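Local coordinates for cyclodipeptide synthase, BtCDPS (Bacillus thermoamylovorans, PDB 6ZTU), which probably makes cyclodipeptides by aminoacyl transfer, joining two activated amino acids that in this family normally arrive on tRNA, at residues K26-L31 against S189-K194; E124-V129 against V177-P182; E137-S142 against S213-K218; F183-A188 against I217-N222. All blocks are in the same frame, centred on the assembly; numbering follows the deposited sequence. Where two conformers were deposited one is given.

Interaction 1: K26-L31 against S189-K194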
loop_
_atom_site.group_PDB
_atom_site.type_symbol
_atom_site.label_atom_id
_atom_site.label_comp_id
_atom_site.label_asym_id
_atom_site.label_seq_id
_atom_site.Cartn_x
_atom_site.Cartn_y
_atom_site.Cartn_z
ATOM N N LYS A 26 2.078 4.734 18.451
ATOM C CA LYS A 26 0.839 5.332 17.945
ATOM C C LYS A 26 1.060 6.706 17.306
ATOM O O LYS A 26 0.127 7.505 17.218
ATOM C CB LYS A 26 -0.225 5.420 19.046
ATOM C CG LYS A 26 -0.682 4.050 19.580
ATOM C CD LYS A 26 -1.474 3.255 18.533
ATOM C CE LYS A 26 -1.671 1.811 18.968
ATOM N NZ LYS A 26 -2.190 1.720 20.361
ATOM N N THR A 27 2.277 6.970 16.817
ATOM C CA THR A 27 2.592 8.274 16.223
ATOM C C THR A 27 1.827 8.492 14.920
ATOM O O THR A 27 1.210 9.547 14.712
ATOM C CB THR A 27 4.099 8.379 15.974
ATOM O OG1 THR A 27 4.815 8.236 17.208
ATOM C CG2 THR A 27 4.475 9.715 15.322
ATOM N N HIS A 28 1.858 7.507 14.025
ATOM C CA HIS A 28 1.270 7.714 12.711
ATOM C C HIS A 28 0.953 6.368 12.078
ATOM O O HIS A 28 1.735 5.419 12.203
ATOM C CB HIS A 28 2.219 8.515 11.809
ATOM C CG HIS A 28 1.679 8.764 10.441
ATOM N ND1 HIS A 28 1.911 7.915 9.382
ATOM C CD2 HIS A 28 0.912 9.769 9.958
ATOM C CE1 HIS A 28 1.316 8.387 8.303
ATOM N NE2 HIS A 28 0.697 9.508 8.627
ATOM N N ILE A 29 -0.192 6.301 11.406
ATOM C CA ILE A 29 -0.564 5.157 10.585
ATOM C C ILE A 29 -0.833 5.640 9.163
ATOM O O ILE A 29 -1.444 6.697 8.948
ATOM C CB ILE A 29 -1.775 4.396 11.171
ATOM C CG1 ILE A 29 -2.103 3.150 10.341
ATOM C CG2 ILE A 29 -2.986 5.319 11.274
ATOM C CD1 ILE A 29 -3.098 2.203 11.032
ATOM N N LEU A 30 -0.313 4.890 8.192
ATOM C CA LEU A 30 -0.590 5.103 6.778
ATOM C C LEU A 30 -1.475 3.951 6.317
ATOM O O LEU A 30 -1.055 2.791 6.367
ATOM C CB LEU A 30 0.715 5.149 5.972
ATOM C CG LEU A 30 0.609 5.457 4.469
ATOM C CD1 LEU A 30 -0.002 6.851 4.257
ATOM C CD2 LEU A 30 1.950 5.361 3.786
ATOM N N LEU A 31 -2.692 4.268 5.887
ATOM C CA LEU A 31 -3.669 3.249 5.508
ATOM C C LEU A 31 -3.553 3.011 4.009
ATOM O O LEU A 31 -3.825 3.909 3.219
ATOM C CB LEU A 31 -5.079 3.700 5.885
ATOM C CG LEU A 31 -5.343 3.790 7.386
ATOM C CD1 LEU A 31 -6.652 4.538 7.627
ATOM C CD2 LEU A 31 -5.406 2.382 7.986
ATOM N N SER A 189 9.308 8.883 6.630
ATOM C CA SER A 189 10.275 9.899 6.244
ATOM C C SER A 189 9.838 10.640 4.993
ATOM O O SER A 189 10.100 11.846 4.870
ATOM C CB SER A 189 11.641 9.259 6.034
ATOM O OG SER A 189 12.216 8.905 7.283
ATOM N N ILE A 190 9.172 9.954 4.058
ATOM C CA ILE A 190 8.622 10.647 2.883
ATOM C C ILE A 190 7.599 11.697 3.308
ATOM O O ILE A 190 7.598 12.837 2.811
ATOM C CB ILE A 190 7.994 9.636 1.902
ATOM C CG1 ILE A 190 9.076 8.759 1.274
ATOM C CG2 ILE A 190 7.162 10.359 0.817
ATOM C CD1 ILE A 190 8.471 7.545 0.554
ATOM N N LEU A 191 6.698 11.324 4.223
ATOM C CA LEU A 191 5.612 12.221 4.601
ATOM C C LEU A 191 6.029 13.262 5.637
ATOM O O LEU A 191 5.402 14.330 5.714
ATOM C CB LEU A 191 4.428 11.413 5.134
ATOM C CG LEU A 191 3.676 10.573 4.095
ATOM C CD1 LEU A 191 2.917 9.461 4.805
ATOM C CD2 LEU A 191 2.724 11.451 3.307
ATOM N N GLY A 192 7.063 12.992 6.418
ATOM C CA GLY A 192 7.526 13.914 7.427
ATOM C C GLY A 192 7.060 13.626 8.838
ATOM O O GLY A 192 6.965 14.559 9.641
ATOM N N TYR A 193 6.757 12.373 9.167
ATOM C CA TYR A 193 6.457 11.978 10.538
ATOM C C TYR A 193 7.674 11.324 11.178
ATOM O O TYR A 193 8.553 10.793 10.494
ATOM C CB TYR A 193 5.247 11.033 10.583
ATOM C CG TYR A 193 4.021 11.760 10.130
ATOM C CD1 TYR A 193 3.312 12.573 11.006
ATOM C CD2 TYR A 193 3.607 11.707 8.800
ATOM C CE1 TYR A 193 2.210 13.281 10.585
ATOM C CE2 TYR A 193 2.497 12.416 8.374
ATOM C CZ TYR A 193 1.803 13.200 9.275
ATOM O OH TYR A 193 0.703 13.920 8.853
ATOM N N LYS A 194 7.739 11.403 12.511
ATOM C CA LYS A 194 8.868 10.829 13.233
ATOM C C LYS A 194 8.991 9.338 12.970
ATOM O O LYS A 194 10.104 8.799 12.902
ATOM C CB LYS A 194 8.701 11.074 14.732
ATOM C CG LYS A 194 9.935 10.726 15.538
ATOM C CD LYS A 194 9.598 9.917 16.781
ATOM C CE LYS A 194 8.779 10.728 17.762
ATOM N NZ LYS A 194 8.830 10.147 19.143
#
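H28, in the strand region 28-32 of the parallel part of the Rossmann-type sheet, lies flat against Y193, which follows the C-terminal end of helix 167-191. The two rings form an offset stack, with centroids 4.0 Å apart and planes tilted by 20°. The imidazole is slid so that H28 CD2 sits 3.3 Å above the middle of the Y193 ring, while Y193 CD2 lies over the rim of the imidazole. The closest pair is H28 NE2 with Y193 CE2, at 3.4 Å. Two residues earlier in the chain, L191 sends a single methyl into the angle between two strand side chains: L191 CD1 is 4.0 Å from H28 CE1 and equally far from L30 CD1. The chain can swing from L191 to Y193 because G192, with positive phi, ends the helix there. At the outer end T27 only brushes K194, while its hydroxyl is hydrogen-bonded to E195. Both imidazole nitrogens are used: ND1 bonds to S196 OG and NE2 to T60 OG1, on the two flanking strands. Hydroxyls can give or take a proton, so the setting is compatible with a neutral imidazole in either tautomer, held in rotation by its two bonds and covered on one face by tyrosine.

Interaction 2: E124-V129 against V177-P182. With 0RE ((2S)-hexane-1,2-diol), chain B.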
loop_
_atom_site.group_PDB
_atom_site.type_symbol
_atom_site.label_atom_id
_atom_site.label_comp_id
_atom_site.label_asym_id
_atom_site.label_seq_id
_atom_site.Cartn_x
_atom_site.Cartn_y
_atom_site.Cartn_z
ATOM N N GLU A 124 14.669 9.208 -4.037
ATOM C CA GLU A 124 15.903 8.472 -3.786
ATOM C C GLU A 124 15.618 7.025 -3.406
ATOM O O GLU A 124 16.327 6.115 -3.847
ATOM C CB GLU A 124 16.719 9.193 -2.726
ATOM C CG GLU A 124 17.225 10.515 -3.298
ATOM C CD GLU A 124 18.307 11.166 -2.471
ATOM O OE1 GLU A 124 18.250 11.078 -1.229
ATOM O OE2 GLU A 124 19.213 11.773 -3.081
ATOM N N VAL A 125 14.571 6.785 -2.620
ATOM C CA VAL A 125 14.196 5.396 -2.340
ATOM C C VAL A 125 13.744 4.694 -3.616
ATOM O O VAL A 125 14.114 3.539 -3.877
ATOM C CB VAL A 125 13.115 5.355 -1.249
ATOM C CG1 VAL A 125 12.610 3.922 -1.054
ATOM C CG2 VAL A 125 13.682 5.903 0.048
ATOM N N TYR A 126 12.930 5.374 -4.432
ATOM C CA TYR A 126 12.495 4.820 -5.713
ATOM C C TYR A 126 13.687 4.454 -6.590
ATOM O O TYR A 126 13.713 3.375 -7.201
ATOM C CB TYR A 126 11.597 5.842 -6.423
ATOM C CG TYR A 126 10.876 5.378 -7.673
ATOM C CD1 TYR A 126 10.238 4.153 -7.727
ATOM C CD2 TYR A 126 10.777 6.212 -8.771
ATOM C CE1 TYR A 126 9.567 3.741 -8.856
ATOM C CE2 TYR A 126 10.102 5.818 -9.905
ATOM C CZ TYR A 126 9.502 4.580 -9.946
ATOM O OH TYR A 126 8.821 4.190 -11.083
ATOM N N GLN A 127 14.686 5.345 -6.667
ATOM C CA GLN A 127 15.899 5.044 -7.429
ATOM C C GLN A 127 16.607 3.812 -6.880
ATOM O O GLN A 127 17.142 3.006 -7.651
ATOM C CB GLN A 127 16.860 6.232 -7.413
ATOM C CG GLN A 127 16.367 7.488 -8.141
ATOM C CD GLN A 127 17.118 8.738 -7.665
ATOM O OE1 GLN A 127 18.290 8.659 -7.290
ATOM N NE2 GLN A 127 16.447 9.888 -7.673
ATOM N N ASN A 128 16.670 3.678 -5.550
ATOM C CA ASN A 128 17.261 2.472 -4.962
ATOM C C ASN A 128 16.480 1.228 -5.356
ATOM O O ASN A 128 17.066 0.189 -5.683
ATOM C CB ASN A 128 17.301 2.564 -3.437
ATOM C CG ASN A 128 18.364 3.509 -2.936
ATOM O OD1 ASN A 128 19.393 3.697 -3.573
ATOM N ND2 ASN A 128 18.120 4.107 -1.775
ATOM N N VAL A 129 15.153 1.302 -5.290
ATOM C CA VAL A 129 14.311 0.165 -5.655
ATOM C C VAL A 129 14.550 -0.232 -7.107
ATOM O O VAL A 129 14.681 -1.418 -7.429
ATOM C CB VAL A 129 12.832 0.511 -5.389
ATOM C CG1 VAL A 129 11.923 -0.533 -5.990
ATOM C CG2 VAL A 129 12.575 0.615 -3.886
ATOM N N VAL A 177 4.263 -1.983 -8.569
ATOM C CA VAL A 177 4.966 -2.428 -7.362
ATOM C C VAL A 177 6.115 -1.483 -7.040
ATOM O O VAL A 177 6.284 -1.038 -5.894
ATOM C CB VAL A 177 5.467 -3.871 -7.555
ATOM C CG1 VAL A 177 6.362 -4.295 -6.389
ATOM C CG2 VAL A 177 4.297 -4.826 -7.678
ATOM N N LEU A 178 6.938 -1.173 -8.045
ATOM C CA LEU A 178 8.114 -0.354 -7.783
ATOM C C LEU A 178 7.722 1.053 -7.353
ATOM O O LEU A 178 8.399 1.648 -6.506
ATOM C CB LEU A 178 9.022 -0.317 -9.015
ATOM C CG LEU A 178 9.501 -1.699 -9.490
ATOM C CD1 LEU A 178 10.394 -1.593 -10.728
ATOM C CD2 LEU A 178 10.219 -2.467 -8.379
ATOM N N ALA A 179 6.627 1.596 -7.908
ATOM C CA ALA A 179 6.186 2.939 -7.549
ATOM C C ALA A 179 5.603 3.014 -6.139
ATOM O O ALA A 179 5.699 4.070 -5.498
ATOM C CB ALA A 179 5.144 3.438 -8.560
ATOM N N GLU A 180 4.972 1.937 -5.647
ATOM C CA GLU A 180 4.393 1.962 -4.301
ATOM C C GLU A 180 5.417 1.595 -3.234
ATOM O O GLU A 180 5.264 1.990 -2.072
ATOM C CB GLU A 180 3.198 1.005 -4.197
ATOM C CG GLU A 180 3.580 -0.478 -4.356
ATOM C CD GLU A 180 2.439 -1.462 -4.080
ATOM O OE1 GLU A 180 1.397 -1.066 -3.517
ATOM O OE2 GLU A 180 2.594 -2.658 -4.449
ATOM N N LEU A 181 6.445 0.831 -3.598
ATOM C CA LEU A 181 7.386 0.335 -2.594
ATOM C C LEU A 181 8.045 1.409 -1.733
ATOM O O LEU A 181 8.272 1.129 -0.545
ATOM C CB LEU A 181 8.466 -0.523 -3.268
ATOM C CG LEU A 181 8.124 -2.004 -3.382
ATOM C CD1 LEU A 181 9.244 -2.726 -4.114
ATOM C CD2 LEU A 181 7.912 -2.640 -1.993
ATOM N N PRO A 182 8.398 2.611 -2.220
ATOM C CA PRO A 182 9.035 3.562 -1.296
ATOM C C PRO A 182 8.208 3.845 -0.053
ATOM O O PRO A 182 8.792 4.172 0.988
ATOM C CB PRO A 182 9.221 4.825 -2.153
ATOM C CG PRO A 182 9.343 4.298 -3.551
ATOM C CD PRO A 182 8.347 3.154 -3.596
HETATM O O01 0RE B . -0.251 -2.561 -1.735
HETATM C C02 0RE B . -1.344 -2.494 -0.875
HETATM C C03 0RE B . -1.176 -1.278 0.031
HETATM O O04 0RE B . -0.278 -1.584 1.063
HETATM C C05 0RE B . -0.661 -0.114 -0.806
HETATM C C06 0RE B . -1.668 0.222 -1.905
HETATM C C07 0RE B . -1.054 1.288 -2.806
HETATM C C08 0RE B . -1.872 2.550 -2.602
#
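V129 CG1 is the main bump on helix 124-129, and it drops into a notch between two leucines of helix 177-182: L178 CD2 at 3.5 Å and L181 CD1 at 3.9 Å. It is put there by a first torsion that sets CG1 anti to the backbone N (chi1 169°). One turn back, V125 CG1 presses on the backbone side of the proline, 3.6 Å from P182 CA. The knob at this end comes from the other helix, since P182 CG pushes in beside the main chain of Y126, 3.8 Å from Y126 N. The Y126 ring reaches to the main chain of helix 177-182 and turns its edge to a carbonyl, Y126 CD1 lying 3.3 Å from L178 O. With a proline at 182 that carbonyl lacks the usual helical N-H, and the helix is kinked here. The segment axes approach to 8.7 Å at 134°, close enough for these interlocking shapes. E180 points away from the interface, and its OE1 accepts a 2.9 Å hydrogen bond from O01 of the bound hexanediol. The chemistry is thus split between two sides of one helix: apolar and aromatic carbon toward helix 120-135, a carboxylate toward the ligand pocket.

Interaction 3: E137-S142 against S213-K218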
loop_
_atom_site.group_PDB
_atom_site.type_symbol
_atom_site.label_atom_id
_atom_site.label_comp_id
_atom_site.label_asym_id
_atom_site.label_seq_id
_atom_site.Cartn_x
_atom_site.Cartn_y
_atom_site.Cartn_z
ATOM N N GLU A 137 19.091 -10.074 -8.857
ATOM C CA GLU A 137 18.084 -11.012 -9.344
ATOM C C GLU A 137 17.160 -11.487 -8.232
ATOM O O GLU A 137 15.986 -11.781 -8.484
ATOM C CB GLU A 137 18.760 -12.222 -10.000
ATOM C CG GLU A 137 17.770 -13.215 -10.632
ATOM C CD GLU A 137 17.196 -14.195 -9.628
ATOM O OE1 GLU A 137 17.828 -14.384 -8.564
ATOM O OE2 GLU A 137 16.099 -14.747 -9.878
ATOM N N LYS A 138 17.676 -11.601 -7.006
ATOM C CA LYS A 138 16.853 -12.047 -5.885
ATOM C C LYS A 138 15.787 -11.012 -5.549
ATOM O O LYS A 138 14.619 -11.356 -5.332
ATOM C CB LYS A 138 17.743 -12.318 -4.671
ATOM C CG LYS A 138 17.038 -12.868 -3.444
ATOM C CD LYS A 138 18.037 -12.919 -2.285
ATOM C CE LYS A 138 17.369 -13.210 -0.959
ATOM N NZ LYS A 138 16.964 -14.641 -0.842
ATOM N N PHE A 139 16.167 -9.740 -5.526
ATOM C CA PHE A 139 15.190 -8.685 -5.283
ATOM C C PHE A 139 14.204 -8.570 -6.447
ATOM O O PHE A 139 12.992 -8.420 -6.236
ATOM C CB PHE A 139 15.924 -7.364 -5.062
ATOM C CG PHE A 139 15.026 -6.231 -4.688
ATOM C CD1 PHE A 139 14.410 -6.196 -3.440
ATOM C CD2 PHE A 139 14.800 -5.190 -5.584
ATOM C CE1 PHE A 139 13.584 -5.137 -3.089
ATOM C CE2 PHE A 139 13.965 -4.122 -5.229
ATOM C CZ PHE A 139 13.364 -4.106 -3.987
ATOM N N ARG A 140 14.721 -8.659 -7.672
ATOM C CA ARG A 140 13.864 -8.643 -8.858
ATOM C C ARG A 140 12.820 -9.743 -8.774
ATOM O O ARG A 140 11.628 -9.510 -9.038
ATOM C CB ARG A 140 14.745 -8.798 -10.103
ATOM C CG ARG A 140 14.087 -8.597 -11.471
ATOM C CD ARG A 140 15.156 -8.861 -12.526
ATOM N NE ARG A 140 14.722 -8.713 -13.908
ATOM C CZ ARG A 140 14.790 -7.574 -14.592
ATOM N NH1 ARG A 140 15.251 -6.473 -14.016
ATOM N NH2 ARG A 140 14.389 -7.535 -15.852
ATOM N N LYS A 141 13.234 -10.953 -8.392
ATOM C CA LYS A 141 12.306 -12.068 -8.282
ATOM C C LYS A 141 11.194 -11.770 -7.279
ATOM O O LYS A 141 10.021 -12.055 -7.543
ATOM C CB LYS A 141 13.078 -13.333 -7.896
ATOM C CG LYS A 141 12.281 -14.617 -7.907
ATOM C CD LYS A 141 13.216 -15.821 -7.654
ATOM C CE LYS A 141 12.446 -17.150 -7.626
ATOM N NZ LYS A 141 11.512 -17.260 -6.472
ATOM N N SER A 142 11.539 -11.182 -6.125
ATOM C CA SER A 142 10.519 -10.855 -5.126
ATOM C C SER A 142 9.568 -9.775 -5.624
ATOM O O SER A 142 8.360 -9.829 -5.350
ATOM C CB SER A 142 11.187 -10.386 -3.834
ATOM O OG SER A 142 11.646 -11.497 -3.097
ATOM N N SER A 213 17.131 -9.407 6.631
ATOM C CA SER A 213 18.406 -8.846 6.148
ATOM C C SER A 213 18.909 -9.540 4.883
ATOM O O SER A 213 20.106 -9.805 4.740
ATOM C CB SER A 213 19.479 -8.889 7.237
ATOM O OG SER A 213 18.969 -8.400 8.460
ATOM N N GLU A 214 17.998 -9.829 3.954
ATOM C CA GLU A 214 18.328 -10.560 2.736
ATOM C C GLU A 214 18.701 -9.663 1.556
ATOM O O GLU A 214 19.117 -10.188 0.513
ATOM C CB GLU A 214 17.163 -11.483 2.358
ATOM C CG GLU A 214 16.995 -12.655 3.356
ATOM C CD GLU A 214 15.854 -13.581 3.007
ATOM O OE1 GLU A 214 15.550 -13.738 1.804
ATOM O OE2 GLU A 214 15.261 -14.163 3.938
ATOM N N PHE A 215 18.587 -8.337 1.691
ATOM C CA PHE A 215 18.870 -7.422 0.593
ATOM C C PHE A 215 19.615 -6.199 1.098
ATOM O O PHE A 215 19.610 -5.891 2.291
ATOM C CB PHE A 215 17.594 -6.920 -0.101
ATOM C CG PHE A 215 16.643 -7.999 -0.476
ATOM C CD1 PHE A 215 16.825 -8.713 -1.649
ATOM C CD2 PHE A 215 15.538 -8.274 0.313
ATOM C CE1 PHE A 215 15.940 -9.689 -2.018
ATOM C CE2 PHE A 215 14.648 -9.267 -0.059
ATOM C CZ PHE A 215 14.848 -9.967 -1.227
ATOM N N TYR A 216 20.220 -5.477 0.153
ATOM C CA TYR A 216 20.736 -4.159 0.470
ATOM C C TYR A 216 19.611 -3.150 0.594
ATOM O O TYR A 216 19.806 -2.113 1.230
ATOM C CB TYR A 216 21.760 -3.723 -0.574
ATOM C CG TYR A 216 23.054 -4.503 -0.447
ATOM C CD1 TYR A 216 23.757 -4.522 0.754
ATOM C CD2 TYR A 216 23.561 -5.226 -1.516
ATOM C CE1 TYR A 216 24.933 -5.236 0.881
ATOM C CE2 TYR A 216 24.734 -5.936 -1.394
ATOM C CZ TYR A 216 25.409 -5.942 -0.191
ATOM O OH TYR A 216 26.585 -6.654 -0.048
ATOM N N ILE A 217 18.437 -3.455 0.034
ATOM C CA ILE A 217 17.224 -2.691 0.326
ATOM C C ILE A 217 16.817 -2.936 1.773
ATOM O O ILE A 217 16.642 -4.086 2.194
ATOM C CB ILE A 217 16.089 -3.099 -0.631
ATOM C CG1 ILE A 217 16.355 -2.596 -2.052
ATOM C CG2 ILE A 217 14.720 -2.605 -0.117
ATOM C CD1 ILE A 217 15.945 -1.168 -2.280
ATOM N N LYS A 218 16.638 -1.855 2.537
ATOM C CA LYS A 218 16.208 -1.925 3.929
ATOM C C LYS A 218 15.021 -0.997 4.159
ATOM O O LYS A 218 14.886 0.040 3.502
ATOM C CB LYS A 218 17.327 -1.500 4.897
ATOM C CG LYS A 218 18.435 -2.511 5.098
ATOM C CD LYS A 218 19.441 -1.984 6.116
ATOM C CE LYS A 218 18.847 -1.963 7.515
ATOM N NZ LYS A 218 19.911 -2.080 8.549
#
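Aromatic contacts dominate between F139 and F215. The F139 ring turns its edge to the face of F215 in a T-shaped pair, planes at 74° and centroids 5.4 Å apart, with F139 CD1 about 3.9 Å above the F215 plane and displaced toward the rim. The opposite face of F215 is occupied by CB of its own neighbour, E214. F139 in turn offers a face to I217, whose CG1 makes a CH-pi contact 4.1 Å from the centroid of the F139 ring, only 20° off the normal.

Apolar contacts gather at one atom of F215. F215 CE1 comes within 3.5 Å of F139 CA, on the helix backbone, and K138 CG packs 3.7 Å from the same F215 CE1. The hydroxyl of S142 makes a van der Waals contact nearby, S142 OG standing 4.0 Å from F215 CZ.

The polar contact lies at the outer margin, where K138 NZ forms a salt bridge with E214 OE1 at 3.1 Å. The ammonium comes from the anti side of the carboxylate and well out of its plane, while E214 OE2 bonds to N212.

L206 and K209 of helix 205-211 also touch F215, so its ring sits where that helix, the loop and helix 137-157 meet. S213, with positive phi, is the C-prime residue of a Schellman motif (E214 N to K209 O, S213 N to I210 O). The arrangement is that of a Schellman-capped helix, 205-211, whose following loop is held to the first turns of helix 137-157 by the T-shaped F139-F215 pair.

Interaction 4: F183-A188 against I217-N222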
loop_
_atom_site.group_PDB
_atom_site.type_symbol
_atom_site.label_atom_id
_atom_site.label_comp_id
_atom_site.label_asym_id
_atom_site.label_seq_id
_atom_site.Cartn_x
_atom_site.Cartn_y
_atom_site.Cartn_z
ATOM N N PHE A 183 6.875 3.725 -0.120
ATOM C CA PHE A 183 6.066 3.959 1.076
ATOM C C PHE A 183 6.124 2.788 2.050
ATOM O O PHE A 183 6.025 3.007 3.259
ATOM C CB PHE A 183 4.617 4.271 0.698
ATOM C CG PHE A 183 4.464 5.643 0.134
ATOM C CD1 PHE A 183 4.339 6.728 0.991
ATOM C CD2 PHE A 183 4.539 5.864 -1.230
ATOM C CE1 PHE A 183 4.249 8.009 0.485
ATOM C CE2 PHE A 183 4.440 7.146 -1.729
ATOM C CZ PHE A 183 4.306 8.206 -0.867
ATOM N N PHE A 184 6.296 1.555 1.548
ATOM C CA PHE A 184 6.563 0.415 2.424
ATOM C C PHE A 184 7.889 0.579 3.150
ATOM O O PHE A 184 8.045 0.128 4.291
ATOM C CB PHE A 184 6.640 -0.893 1.621
ATOM C CG PHE A 184 5.340 -1.370 1.014
ATOM C CD1 PHE A 184 4.704 -0.658 0.006
ATOM C CD2 PHE A 184 4.802 -2.600 1.402
ATOM C CE1 PHE A 184 3.535 -1.145 -0.572
ATOM C CE2 PHE A 184 3.632 -3.096 0.820
ATOM C CZ PHE A 184 3.001 -2.363 -0.172
ATOM N N LEU A 185 8.890 1.143 2.468
ATOM C CA LEU A 185 10.248 1.203 2.986
ATOM C C LEU A 185 10.488 2.425 3.858
ATOM O O LEU A 185 11.232 2.346 4.846
ATOM C CB LEU A 185 11.257 1.221 1.832
ATOM C CG LEU A 185 11.244 -0.006 0.922
ATOM C CD1 LEU A 185 12.096 0.249 -0.309
ATOM C CD2 LEU A 185 11.745 -1.211 1.712
ATOM N N SER A 186 9.854 3.554 3.513
ATOM C CA SER A 186 10.213 4.828 4.133
ATOM C C SER A 186 9.046 5.814 4.178
ATOM O O SER A 186 9.269 7.025 4.079
ATOM C CB SER A 186 11.387 5.483 3.382
ATOM O OG SER A 186 12.517 4.612 3.300
ATOM N N GLY A 187 7.808 5.334 4.353
ATOM C CA GLY A 187 6.657 6.234 4.308
ATOM C C GLY A 187 6.707 7.357 5.335
ATOM O O GLY A 187 6.353 8.499 5.026
ATOM N N ALA A 188 7.134 7.053 6.566
ATOM C CA ALA A 188 7.211 8.097 7.588
ATOM C C ALA A 188 8.125 9.230 7.139
ATOM O O ALA A 188 7.775 10.413 7.255
ATOM C CB ALA A 188 7.703 7.522 8.915
ATOM N N ILE A 217 18.437 -3.455 0.034
ATOM C CA ILE A 217 17.224 -2.691 0.326
ATOM C C ILE A 217 16.817 -2.936 1.773
ATOM O O ILE A 217 16.642 -4.086 2.194
ATOM C CB ILE A 217 16.089 -3.099 -0.631
ATOM C CG1 ILE A 217 16.355 -2.596 -2.052
ATOM C CG2 ILE A 217 14.720 -2.605 -0.117
ATOM C CD1 ILE A 217 15.945 -1.168 -2.280
ATOM N N LYS A 218 16.638 -1.855 2.537
ATOM C CA LYS A 218 16.208 -1.925 3.929
ATOM C C LYS A 218 15.021 -0.997 4.159
ATOM O O LYS A 218 14.886 0.040 3.502
ATOM C CB LYS A 218 17.327 -1.500 4.897
ATOM C CG LYS A 218 18.435 -2.511 5.098
ATOM C CD LYS A 218 19.441 -1.984 6.116
ATOM C CE LYS A 218 18.847 -1.963 7.515
ATOM N NZ LYS A 218 19.911 -2.080 8.549
ATOM N N MET A 219 14.175 -1.362 5.117
ATOM C CA MET A 219 13.220 -0.398 5.631
ATOM C C MET A 219 13.955 0.617 6.498
ATOM O O MET A 219 14.940 0.297 7.173
ATOM C CB MET A 219 12.130 -1.090 6.447
ATOM C CG MET A 219 11.196 -1.944 5.593
ATOM S SD MET A 219 10.132 -3.001 6.570
ATOM C CE MET A 219 9.112 -1.763 7.380
ATOM N N SER A 220 13.474 1.856 6.465
ATOM C CA SER A 220 13.975 2.860 7.397
ATOM C C SER A 220 13.712 2.432 8.835
ATOM O O SER A 220 12.717 1.768 9.140
ATOM C CB SER A 220 13.316 4.215 7.132
ATOM O OG SER A 220 13.667 4.683 5.846
ATOM N N ASP A 221 14.621 2.842 9.732
ATOM C CA ASP A 221 14.537 2.460 11.140
ATOM C C ASP A 221 13.252 2.935 11.792
ATOM O O ASP A 221 12.820 2.354 12.796
ATOM C CB ASP A 221 15.723 3.039 11.916
ATOM C CG ASP A 221 17.024 2.367 11.586
ATOM O OD1 ASP A 221 17.003 1.249 11.032
ATOM O OD2 ASP A 221 18.082 2.965 11.886
ATOM N N ASN A 222 12.645 4.000 11.263
ATOM C CA ASN A 222 11.418 4.575 11.800
ATOM C C ASN A 222 10.179 4.129 11.035
ATOM O O ASN A 222 9.119 4.752 11.175
ATOM C CB ASN A 222 11.493 6.108 11.789
ATOM C CG ASN A 222 11.544 6.668 10.384
ATOM O OD1 ASN A 222 11.891 5.958 9.432
ATOM N ND2 ASN A 222 11.208 7.950 10.241
HETATM O O HOH W 1 14.463 2.758 2.292
#
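L185 meets the loop 217-222 with both its backbone and its side chain. L185 O accepts a hydrogen bond from S220 N at 2.8 Å, nearly straight at 167°, and M219 CA adds a longer CA-H...O contact to the same oxygen at 3.5 Å. The isobutyl group crosses I217 at about a right angle, L185 CD2 lying 3.8 Å from I217 CG2, and it also packs on M219 CG. L185 also touches V125 and V129 of helix 120-135.

The M219 side chain reaches the F184 carbonyl: its last torsion (chi3 67°) turns the methyl back so that M219 CE lies 3.8 Å from F184 O. The F184 side chain itself leads away from the loop, meeting W204 and the bound hexanediol. M219 also touches W204, which meets the ring of the pocket residue F184.

S220 adds a hydroxyl pair to its backbone bond: S220 OG and S186 OG are 2.8 Å apart, a hydrogen bond whose donor is open. S186 OG also bonds to a water 2.9 Å away, which donates to K218 O and ties a further loop carbonyl to the helix. Beyond the serines, N222 ND2 sits 3.8 Å from A188 CB while bonding to K194 O and S189 OG.

The helix is irregular here: the N-H of A188 makes no bond to the preceding turn and turns to Q223 OE1 instead. What results is a kinked helix whose displaced polar groups are taken up by the irregular segment leading into strand 223-229 of the Rossmann-type fold.

Overall arrangement
Helix 167-191 is the common thread: from its N-terminal side onward it supplies 177-182 to interaction 2, 183-188 to interaction 4 and its C-terminal end, with the residues just after, to interaction 1. Interaction 4 is central, its centre about 10 Å from those of interactions 1 and 2 and about 14 Å from that of interaction 3. Interactions 3 and 4 share I217 and K218 of the loop between helix 205-211 and strand 223-229. Interaction 1 alone brings in a sheet strand, and its centre is about 24 Å from that of interaction 3. Together they tie the sheet to the helices 120-135 and 137-157, with E180 and F184 turned to the ligand pocket.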